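Local structure of MgGH51 (Meripilus giganteus, 6ZPX) at residues Ser91-Phe96 / Phe177-Gly182. The protein is an alpha-L-arabinofuranosidase of glycoside hydrolase family 51, which probably releases terminal arabinofuranosyl residues from arabinose-containing polysaccharides such as arabinoxylan. Residues are numbered along the deposited sequence; the frame is centred on the assembly and turned at random. Where two conformers were deposited one is given.
Sequences SGRVGF and FVTIDG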
loop_
_atom_site.group_PDB
_atom_site.type_symbol
_atom_site.label_atom_id
_atom_site.label_comp_id
_atom_site.label_asym_id
_atom_site.label_seq_id
_atom_site.Cartn_x
_atom_site.Cartn_y
_atom_site.Cartn_z
ATOM N N SER A 91 -6.668 -10.770 43.598
ATOM C CA SER A 91 -8.150 -10.907 43.544
ATOM C C SER A 91 -8.682 -10.191 42.301
ATOM O O SER A 91 -7.990 -9.294 41.801
ATOM C CB SER A 91 -8.796 -10.373 44.833
ATOM O OG SER A 91 -8.506 -8.985 44.949
ATOM N N GLY A 92 -9.914 -10.532 41.936
ATOM C CA GLY A 92 -10.648 -9.848 40.875
ATOM C C GLY A 92 -10.056 -10.092 39.497
ATOM O O GLY A 92 -9.707 -11.214 39.181
ATOM N N ARG A 93 -10.015 -9.049 38.688
ATOM C CA ARG A 93 -9.667 -9.191 37.275
ATOM C C ARG A 93 -8.185 -8.804 37.165
ATOM O O ARG A 93 -7.767 -7.621 37.432
ATOM C CB ARG A 93 -10.766 -8.500 36.454
ATOM C CG ARG A 93 -10.325 -7.541 35.374
ATOM C CD ARG A 93 -11.543 -6.958 34.675
ATOM N NE ARG A 93 -11.568 -7.174 33.237
ATOM C CZ ARG A 93 -11.174 -6.316 32.309
ATOM N NH1 ARG A 93 -10.679 -5.102 32.607
ATOM N NH2 ARG A 93 -11.328 -6.676 31.043
ATOM N N VAL A 94 -7.395 -9.744 36.724
ATOM C CA VAL A 94 -5.941 -9.518 36.486
ATOM C C VAL A 94 -5.577 -9.994 35.074
ATOM O O VAL A 94 -6.021 -11.081 34.660
ATOM C CB VAL A 94 -5.090 -10.186 37.577
ATOM C CG1 VAL A 94 -3.612 -9.906 37.360
ATOM C CG2 VAL A 94 -5.529 -9.742 38.968
ATOM N N GLY A 95 -4.756 -9.231 34.380
ATOM C CA GLY A 95 -4.419 -9.585 32.986
ATOM C C GLY A 95 -3.684 -8.479 32.311
ATOM O O GLY A 95 -2.845 -7.858 32.904
ATOM N N PHE A 96 -3.928 -8.329 31.016
ATOM C CA PHE A 96 -3.216 -7.293 30.234
ATOM C C PHE A 96 -4.056 -6.929 29.005
ATOM O O PHE A 96 -4.993 -7.598 28.647
ATOM C CB PHE A 96 -1.838 -7.853 29.832
ATOM C CG PHE A 96 -1.865 -9.257 29.275
ATOM C CD1 PHE A 96 -1.979 -9.439 27.901
ATOM C CD2 PHE A 96 -1.792 -10.389 30.054
ATOM C CE1 PHE A 96 -2.013 -10.712 27.357
ATOM C CE2 PHE A 96 -1.876 -11.675 29.528
ATOM C CZ PHE A 96 -1.975 -11.838 28.163
ATOM N N PHE A 177 -8.227 -7.404 25.522
ATOM C CA PHE A 177 -7.784 -7.809 26.854
ATOM C C PHE A 177 -7.780 -9.314 26.980
ATOM O O PHE A 177 -8.469 -10.016 26.258
ATOM C CB PHE A 177 -8.642 -7.223 27.979
ATOM C CG PHE A 177 -10.075 -7.690 28.095
ATOM C CD1 PHE A 177 -10.346 -8.939 28.643
ATOM C CD2 PHE A 177 -11.138 -6.965 27.575
ATOM C CE1 PHE A 177 -11.653 -9.372 28.813
ATOM C CE2 PHE A 177 -12.444 -7.371 27.778
ATOM C CZ PHE A 177 -12.703 -8.634 28.318
ATOM N N VAL A 178 -6.888 -9.740 27.873
ATOM C CA VAL A 178 -6.826 -11.151 28.331
ATOM C C VAL A 178 -6.824 -11.071 29.848
ATOM O O VAL A 178 -6.014 -10.276 30.387
ATOM C CB VAL A 178 -5.534 -11.803 27.823
ATOM C CG1 VAL A 178 -5.500 -13.267 28.262
ATOM C CG2 VAL A 178 -5.524 -11.770 26.301
ATOM N N THR A 179 -7.646 -11.850 30.520
ATOM C CA THR A 179 -7.715 -11.808 31.996
ATOM C C THR A 179 -7.917 -13.221 32.530
ATOM O O THR A 179 -8.526 -14.048 31.844
ATOM C CB THR A 179 -8.813 -10.863 32.520
ATOM O OG1 THR A 179 -10.083 -11.259 32.053
ATOM C CG2 THR A 179 -8.596 -9.389 32.201
ATOM N N ILE A 180 -7.508 -13.400 33.779
ATOM C CA ILE A 180 -7.913 -14.567 34.602
ATOM C C ILE A 180 -8.383 -14.012 35.948
ATOM O O ILE A 180 -8.152 -12.833 36.238
ATOM C CB ILE A 180 -6.821 -15.626 34.780
ATOM C CG1 ILE A 180 -5.575 -15.083 35.468
ATOM C CG2 ILE A 180 -6.466 -16.243 33.447
ATOM C CD1 ILE A 180 -4.621 -16.237 35.818
ATOM N N ASP A 181 -9.042 -14.859 36.708
ATOM C CA ASP A 181 -9.466 -14.517 38.099
ATOM C C ASP A 181 -8.205 -14.396 38.982
ATOM O O ASP A 181 -7.434 -15.340 39.013
ATOM C CB ASP A 181 -10.416 -15.592 38.621
ATOM C CG ASP A 181 -10.880 -15.226 40.021
ATOM O OD1 ASP A 181 -10.275 -15.680 40.963
ATOM O OD2 ASP A 181 -11.764 -14.375 40.140
ATOM N N GLY A 182 -8.005 -13.246 39.620
ATOM C CA GLY A 182 -6.833 -12.958 40.462
ATOM C C GLY A 182 -6.693 -13.939 41.626
ATOM O O GLY A 182 -5.547 -14.301 41.955
HETATM O O HOH W 1 -10.626 -13.104 42.459
HETATM O O HOH W 2 -12.405 -9.509 32.069
#
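F96 and V178 face each other as a hydrogen-bonded pair of antiparallel strands, F96 N reaching V178 O at 2.9 Å and V178 N reaching F96 O at 3.0 Å. V94 and I180 form the next hydrogen-bonded pair, beyond the non-hydrogen-bonded pair G95-T179, and G182 N adds a further bond of 2.7 Å to G92 O. The tight side is the face carrying V94, F96, V178 and I180. There CG of F96 stands between backbone N and carbonyl carbon (chi1 46°), which brings the ring over V178, whose CB makes a CH-pi contact 3.9 Å from the ring centroid. F84 and F192 meet the same ring edge-to-face, tying this five-stranded sheet to its partner in a beta-sandwich. Cutting F96 back to an alanine is likely to leave V178 CB without its aromatic cover and open a gap beside F84 and F192. On the other face, solvent comes in around R93, which passes T179 CG2 and holds NH2 over the centre of the buried F177 ring, with the guanidinium plane 77° from the ring plane; Q135 OE1 accepts from NH2, and a water links NE to T179 OG1. At the exposed end of the pair, a second water joins G92 N to D181 OD2, while D181 OD1 accepts from A184 N. The chemistry thus divides by face: apolar contact seals the sandwich interior, whereas on the other face Q135 and a water satisfy arginine N-H groups and the F177 ring probably helps stabilise the charge.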